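Local atomic coordinates of SnoK (Streptomyces nogalater, PDB entry 5EPA), a protein that catalyses carbocycle formation in nogalamycin biosynthesis as a non-heme iron, 2-oxoglutarate-dependent enzyme. Residues R34-L45 with H97-A108. Sequence-based numbering, arbitrary orientation.
Sequences REQGYVHIPRVL and HPEISGIALRLA
R34 reaches from the last turn of helix 27-36 to the C-terminal end of helix 98-108, where its guanidinium grips the carbonyl oxygen of L107 side-on. Past CB and CG the chain bends at chi2 (-93°) and brings CD to 3.9 Å from L107 O. NE then makes the shorter and straighter bond, 2.8 Å to L107 O, close to the guanidinium plane. CZ follows at 3.3 Å from L107 O. NH2 binds the same L107 O at 3.1 Å, from above the carbonyl plane and with a more bent N-H angle of 137°; it also lies 3.0 Å from R106 O. L107 O thus accepts two N-H groups at a helix end.

Beyond this polar end the interface is mainly aliphatic. V39 CG1 meets L107 CD1 at 3.8 Å, I41 lies against I103, and V44 CG1 packs on I100 CG1 at 3.6 Å, the two side chains crossing nearly at right angles. The exception is H97: L45 CD2 sits over one face of its imidazole in a CH-pi contact, while H97 ND1 caps the helix through a weak bond from I100 N and NE2 is hydrogen-bonded to E49.

Helix 98-108 lies against the major sheet of this cupin-like, PhyH-family fold: V39 and I41 belong to edge strand 38-41, F215 of adjacent strand 213-217 touches I103 and L107, and I100 reaches strand 148-153.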
ATOM      1  N   ARG A  34       3.195  15.155   4.660  1.00 30.59           N
ATOM      2  CA  ARG A  34       2.707  16.083   3.611  1.00 31.78           C
ATOM      3  C   ARG A  34       3.832  16.549   2.741  1.00 31.94           C
ATOM      4  O   ARG A  34       3.659  16.681   1.546  1.00 31.16           O
ATOM      5  CB  ARG A  34       1.995  17.302   4.188  1.00 33.52           C
ATOM      6  CG  ARG A  34       0.797  16.969   5.087  1.00 34.61           C
ATOM      7  CD  ARG A  34      -0.534  16.932   4.377  1.00 35.13           C
ATOM      8  NE  ARG A  34      -1.607  16.407   5.231  1.00 35.37           N
ATOM      9  CZ  ARG A  34      -2.390  17.111   6.064  1.00 36.49           C
ATOM     10  NH1 ARG A  34      -2.229  18.395   6.256  1.00 37.92           N
ATOM     11  NH2 ARG A  34      -3.352  16.495   6.728  1.00 35.91           N
ATOM     12  N   GLU A  35       5.010  16.760   3.334  1.00 33.19           N
ATOM     13  CA  GLU A  35       6.165  17.252   2.567  1.00 34.68           C
ATOM     14  C   GLU A  35       6.905  16.148   1.813  1.00 32.34           C
ATOM     15  O   GLU A  35       7.347  16.345   0.684  1.00 32.14           O
ATOM     16  CB  GLU A  35       7.143  17.999   3.479  1.00 37.79           C
ATOM     17  CG  GLU A  35       6.552  19.301   4.018  1.00 42.28           C
ATOM     18  CD  GLU A  35       7.469  20.033   4.996  1.00 46.49           C
ATOM     19  OE1 GLU A  35       8.578  19.477   5.286  1.00 53.04           O
ATOM     20  OE2 GLU A  35       7.084  21.146   5.470  1.00 47.05           O
ATOM     21  N   GLN A  36       7.060  15.003   2.454  1.00 30.46           N
ATOM     22  CA  GLN A  36       7.911  13.919   1.916  1.00 29.48           C
ATOM     23  C   GLN A  36       7.135  12.883   1.123  1.00 28.05           C
ATOM     24  O   GLN A  36       7.726  12.215   0.274  1.00 28.67           O
ATOM     25  CB  GLN A  36       8.718  13.224   3.033  1.00 29.32           C
ATOM     26  CG  GLN A  36       9.509  14.159   3.940  1.00 30.54           C
ATOM     27  CD  GLN A  36      10.608  14.897   3.202  1.00 32.64           C
ATOM     28  OE1 GLN A  36      11.302  14.323   2.386  1.00 33.30           O
ATOM     29  NE2 GLN A  36      10.772  16.164   3.496  1.00 33.62           N
ATOM     30  N   GLY A  37       5.840  12.757   1.372  1.00 26.73           N
ATOM     31  CA  GLY A  37       5.001  11.797   0.641  1.00 26.01           C
ATOM     32  C   GLY A  37       4.911  10.384   1.251  1.00 25.29           C
ATOM     33  O   GLY A  37       4.282   9.500   0.703  1.00 23.86           O
ATOM     34  N   TYR A  38       5.607  10.186   2.357  1.00 25.38           N
ATOM     35  CA  TYR A  38       5.558   8.968   3.100  1.00 24.81           C
ATOM     36  C   TYR A  38       5.866   9.314   4.555  1.00 24.85           C
ATOM     37  O   TYR A  38       6.425  10.368   4.851  1.00 26.22           O
ATOM     38  CB  TYR A  38       6.583   7.959   2.558  1.00 24.78           C
ATOM     39  CG  TYR A  38       7.992   8.301   2.967  1.00 26.15           C
ATOM     40  CD1 TYR A  38       8.741   9.270   2.256  1.00 27.17           C
ATOM     41  CD2 TYR A  38       8.587   7.709   4.059  1.00 26.58           C
ATOM     42  CE1 TYR A  38      10.049   9.613   2.633  1.00 27.58           C
ATOM     43  CE2 TYR A  38       9.905   8.040   4.427  1.00 27.10           C
ATOM     44  CZ  TYR A  38      10.608   9.005   3.710  1.00 27.82           C
ATOM     45  OH  TYR A  38      11.876   9.338   4.089  1.00 29.53           O
ATOM     46  N   VAL A  39       5.531   8.408   5.461  1.00 24.19           N
ATOM     47  CA  VAL A  39       5.951   8.525   6.850  1.00 24.25           C
ATOM     48  C   VAL A  39       5.889   7.197   7.566  1.00 23.99           C
ATOM     49  O   VAL A  39       4.940   6.425   7.424  1.00 22.96           O
ATOM     50  CB  VAL A  39       5.141   9.586   7.628  1.00 25.26           C
ATOM     51  CG1 VAL A  39       3.686   9.167   7.855  1.00 24.89           C
ATOM     52  CG2 VAL A  39       5.798   9.902   8.958  1.00 26.17           C
ATOM     53  N   HIS A  40       6.912   6.967   8.362  1.00 24.78           N
ATOM     54  CA  HIS A  40       7.042   5.768   9.183  1.00 25.10           C
ATOM     55  C   HIS A  40       6.449   6.027  10.558  1.00 25.72           C
ATOM     56  O   HIS A  40       6.927   6.878  11.284  1.00 26.12           O
ATOM     57  CB  HIS A  40       8.528   5.396   9.317  1.00 25.95           C
ATOM     58  CG  HIS A  40       8.802   4.248  10.261  1.00 26.37           C
ATOM     59  ND1 HIS A  40      10.007   4.084  10.897  1.00 27.18           N
ATOM     60  CD2 HIS A  40       8.014   3.241  10.690  1.00 26.39           C
ATOM     61  CE1 HIS A  40       9.957   3.016  11.663  1.00 27.74           C
ATOM     62  NE2 HIS A  40       8.759   2.481  11.551  1.00 27.17           N
ATOM     63  N   ILE A  41       5.390   5.303  10.898  1.00 25.85           N
ATOM     64  CA  ILE A  41       4.783   5.415  12.219  1.00 26.64           C
ATOM     65  C   ILE A  41       5.040   4.130  13.019  1.00 26.84           C
ATOM     66  O   ILE A  41       4.535   3.078  12.687  1.00 25.70           O
ATOM     67  CB  ILE A  41       3.287   5.642  12.118  1.00 26.62           C
ATOM     68  CG1 ILE A  41       2.993   6.843  11.217  1.00 27.04           C
ATOM     69  CG2 ILE A  41       2.700   5.850  13.503  1.00 27.25           C
ATOM     70  CD1 ILE A  41       3.544   8.174  11.705  1.00 27.87           C
ATOM     71  N   PRO A  42       5.839   4.218  14.073  1.00 28.41           N
ATOM     72  CA  PRO A  42       6.098   2.977  14.788  1.00 29.08           C
ATOM     73  C   PRO A  42       5.045   2.589  15.833  1.00 29.83           C
ATOM     74  O   PRO A  42       4.345   3.448  16.393  1.00 30.25           O
ATOM     75  CB  PRO A  42       7.440   3.238  15.473  1.00 29.77           C
ATOM     76  CG  PRO A  42       7.580   4.726  15.528  1.00 30.49           C
ATOM     77  CD  PRO A  42       6.542   5.370  14.668  1.00 29.63           C
ATOM     78  N   ARG A  43       5.015   1.290  16.120  1.00 29.91           N
ATOM     79  CA  ARG A  43       4.251   0.739  17.228  1.00 31.40           C
ATOM     80  C   ARG A  43       2.743   1.102  17.183  1.00 30.46           C
ATOM     81  O   ARG A  43       2.203   1.622  18.121  1.00 31.18           O
ATOM     82  CB  ARG A  43       4.877   1.158  18.546  1.00 33.70           C
ATOM     83  CG  ARG A  43       6.341   0.745  18.677  1.00 36.14           C
ATOM     84  CD  ARG A  43       6.952   1.212  20.006  1.00 38.51           C
ATOM     85  NE  ARG A  43       6.987   2.671  20.055  1.00 39.39           N
ATOM     86  CZ  ARG A  43       7.931   3.430  19.537  1.00 39.87           C
ATOM     87  NH1 ARG A  43       8.967   2.883  18.900  1.00 41.04           N
ATOM     88  NH2 ARG A  43       7.829   4.749  19.636  1.00 40.10           N
ATOM     89  N   VAL A  44       2.097   0.825  16.067  1.00 29.04           N
ATOM     90  CA  VAL A  44       0.697   1.096  15.946  1.00 29.08           C
ATOM     91  C   VAL A  44      -0.088  -0.116  16.464  1.00 30.22           C
ATOM     92  O   VAL A  44      -1.060   0.046  17.192  1.00 30.48           O
ATOM     93  CB  VAL A  44       0.304   1.399  14.495  1.00 27.97           C
ATOM     94  CG1 VAL A  44      -1.173   1.690  14.396  1.00 27.90           C
ATOM     95  CG2 VAL A  44       1.112   2.582  13.954  1.00 28.10           C
ATOM     96  N   LEU A  45       0.356  -1.312  16.060  1.00 30.31           N
ATOM     97  CA  LEU A  45      -0.166  -2.587  16.540  1.00 30.99           C
ATOM     98  C   LEU A  45       0.703  -3.200  17.600  1.00 32.08           C
ATOM     99  O   LEU A  45       1.923  -3.210  17.486  1.00 33.66           O
ATOM    100  CB  LEU A  45      -0.239  -3.580  15.396  1.00 30.21           C
ATOM    101  CG  LEU A  45      -1.082  -3.174  14.198  1.00 29.98           C
ATOM    102  CD1 LEU A  45      -1.078  -4.299  13.190  1.00 29.72           C
ATOM    103  CD2 LEU A  45      -2.537  -2.884  14.617  1.00 30.96           C
ATOM    104  N   HIS A  97      -9.163  -0.617  11.696  1.00 28.58           N
ATOM    105  CA  HIS A  97      -8.514  -0.480  12.982  1.00 29.29           C
ATOM    106  C   HIS A  97      -8.584   0.992  13.369  1.00 30.08           C
ATOM    107  O   HIS A  97      -8.323   1.860  12.526  1.00 29.32           O
ATOM    108  CB  HIS A  97      -7.055  -0.943  12.897  1.00 29.39           C
ATOM    109  CG  HIS A  97      -6.377  -1.072  14.220  1.00 30.66           C
ATOM    110  ND1 HIS A  97      -5.698  -0.035  14.810  1.00 31.17           N
ATOM    111  CD2 HIS A  97      -6.253  -2.130  15.065  1.00 31.45           C
ATOM    112  CE1 HIS A  97      -5.216  -0.433  15.976  1.00 32.52           C
ATOM    113  NE2 HIS A  97      -5.529  -1.705  16.149  1.00 32.07           N
ATOM    114  N   PRO A  98      -8.944   1.295  14.633  1.00 31.48           N
ATOM    115  CA  PRO A  98      -9.117   2.706  14.985  1.00 32.49           C
ATOM    116  C   PRO A  98      -7.850   3.530  14.878  1.00 33.22           C
ATOM    117  O   PRO A  98      -7.903   4.685  14.478  1.00 33.52           O
ATOM    118  CB  PRO A  98      -9.585   2.658  16.438  1.00 33.60           C
ATOM    119  CG  PRO A  98     -10.129   1.264  16.633  1.00 33.53           C
ATOM    120  CD  PRO A  98      -9.358   0.385  15.720  1.00 32.21           C
ATOM    121  N   GLU A  99      -6.708   2.955  15.240  1.00 33.13           N
ATOM    122  CA  GLU A  99      -5.492   3.715  15.189  1.00 33.46           C
ATOM    123  C   GLU A  99      -4.954   3.811  13.766  1.00 31.68           C
ATOM    124  O   GLU A  99      -4.600   4.898  13.296  1.00 33.02           O
ATOM    125  CB  GLU A  99      -4.446   3.150  16.160  1.00 35.62           C
ATOM    126  CG  GLU A  99      -4.965   2.908  17.586  1.00 37.68           C
ATOM    127  CD  GLU A  99      -5.707   4.085  18.216  1.00 39.88           C
ATOM    128  OE1 GLU A  99      -5.716   5.233  17.676  1.00 42.45           O
ATOM    129  OE2 GLU A  99      -6.283   3.870  19.295  1.00 42.47           O
ATOM    130  N   ILE A 100      -4.880   2.702  13.052  1.00 29.01           N
ATOM    131  CA  ILE A 100      -4.343   2.741  11.702  1.00 27.41           C
ATOM    132  C   ILE A 100      -5.180   3.674  10.820  1.00 26.86           C
ATOM    133  O   ILE A 100      -4.629   4.475  10.081  1.00 26.43           O
ATOM    134  CB  ILE A 100      -4.291   1.341  11.052  1.00 26.53           C
ATOM    135  CG1 ILE A 100      -3.359   0.411  11.829  1.00 26.87           C
ATOM    136  CG2 ILE A 100      -3.841   1.452   9.604  1.00 25.43           C
ATOM    137  CD1 ILE A 100      -3.406  -1.032  11.344  1.00 27.06           C
ATOM    138  N   SER A 101      -6.513   3.485  10.831  1.00 26.55           N
ATOM    139  CA  SER A 101      -7.388   4.208   9.920  1.00 25.92           C
ATOM    140  C   SER A 101      -7.536   5.632  10.410  1.00 26.61           C
ATOM    141  O   SER A 101      -7.630   6.557   9.618  1.00 26.35           O
ATOM    142  CB  SER A 101      -8.774   3.519   9.746  1.00 26.20           C
ATOM    143  OG  SER A 101      -9.507   3.510  10.940  1.00 27.01           O
ATOM    144  N   GLY A 102      -7.537   5.826  11.713  1.00 27.64           N
ATOM    145  CA  GLY A 102      -7.585   7.191  12.257  1.00 29.35           C
ATOM    146  C   GLY A 102      -6.323   8.022  11.939  1.00 29.63           C
ATOM    147  O   GLY A 102      -6.398   9.228  11.692  1.00 29.96           O
ATOM    148  N   ILE A 103      -5.165   7.367  11.954  1.00 28.80           N
ATOM    149  CA  ILE A 103      -3.921   8.022  11.566  1.00 28.56           C
ATOM    150  C   ILE A 103      -3.970   8.362  10.088  1.00 28.02           C
ATOM    151  O   ILE A 103      -3.600   9.445   9.700  1.00 27.82           O
ATOM    152  CB  ILE A 103      -2.683   7.137  11.883  1.00 27.95           C
ATOM    153  CG1 ILE A 103      -2.448   7.112  13.398  1.00 28.56           C
ATOM    154  CG2 ILE A 103      -1.437   7.667  11.177  1.00 27.35           C
ATOM    155  CD1 ILE A 103      -1.547   5.986  13.842  1.00 28.58           C
ATOM    156  N   ALA A 104      -4.455   7.431   9.279  1.00 28.29           N
ATOM    157  CA  ALA A 104      -4.589   7.666   7.826  1.00 28.75           C
ATOM    158  C   ALA A 104      -5.426   8.890   7.528  1.00 29.83           C
ATOM    159  O   ALA A 104      -5.066   9.719   6.710  1.00 29.42           O
ATOM    160  CB  ALA A 104      -5.239   6.473   7.155  1.00 28.48           C
ATOM    161  N   LEU A 105      -6.498   9.024   8.281  1.00 30.68           N
ATOM    162  CA  LEU A 105      -7.374  10.164   8.162  1.00 32.76           C
ATOM    163  C   LEU A 105      -6.673  11.486   8.495  1.00 33.01           C
ATOM    164  O   LEU A 105      -6.862  12.504   7.818  1.00 33.70           O
ATOM    165  CB  LEU A 105      -8.603   9.949   9.065  1.00 34.06           C
ATOM    166  CG  LEU A 105      -9.851  10.750   8.806  1.00 36.30           C
ATOM    167  CD1 LEU A 105     -10.332  10.556   7.369  1.00 36.74           C
ATOM    168  CD2 LEU A 105     -10.951  10.316   9.776  1.00 37.21           C
ATOM    169  N   ARG A 106      -5.894  11.491   9.556  1.00 32.99           N
ATOM    170  CA  ARG A 106      -5.166  12.705   9.948  1.00 33.34           C
ATOM    171  C   ARG A 106      -4.096  13.063   8.924  1.00 31.89           C
ATOM    172  O   ARG A 106      -3.894  14.217   8.600  1.00 31.93           O
ATOM    173  CB  ARG A 106      -4.575  12.556  11.354  1.00 34.69           C
ATOM    174  CG  ARG A 106      -5.637  12.690  12.436  1.00 36.93           C
ATOM    175  CD  ARG A 106      -5.118  12.978  13.840  1.00 39.00           C
ATOM    176  NE  ARG A 106      -4.155  14.082  13.859  1.00 42.03           N
ATOM    177  CZ  ARG A 106      -3.317  14.362  14.862  1.00 44.32           C
ATOM    178  NH1 ARG A 106      -3.289  13.620  15.965  1.00 44.46           N
ATOM    179  NH2 ARG A 106      -2.492  15.407  14.754  1.00 46.90           N
ATOM    180  N   LEU A 107      -3.427  12.057   8.397  1.00 30.79           N
ATOM    181  CA  LEU A 107      -2.396  12.281   7.417  1.00 30.24           C
ATOM    182  C   LEU A 107      -3.004  12.832   6.126  1.00 30.19           C
ATOM    183  O   LEU A 107      -2.478  13.805   5.549  1.00 29.98           O
ATOM    184  CB  LEU A 107      -1.637  10.987   7.143  1.00 29.59           C
ATOM    185  CG  LEU A 107      -0.784  10.442   8.302  1.00 30.01           C
ATOM    186  CD1 LEU A 107      -0.134   9.133   7.915  1.00 29.20           C
ATOM    187  CD2 LEU A 107       0.327  11.406   8.725  1.00 30.63           C
ATOM    188  N   ALA A 108      -4.127  12.245   5.695  1.00 28.81           N
ATOM    189  CA  ALA A 108      -4.749  12.614   4.432  1.00 28.48           C
ATOM    190  C   ALA A 108      -5.366  13.970   4.465  1.00 29.25           C
ATOM    191  O   ALA A 108      -5.391  14.678   3.478  1.00 30.76           O
ATOM    192  CB  ALA A 108      -5.805  11.606   4.065  1.00 28.22           C
TER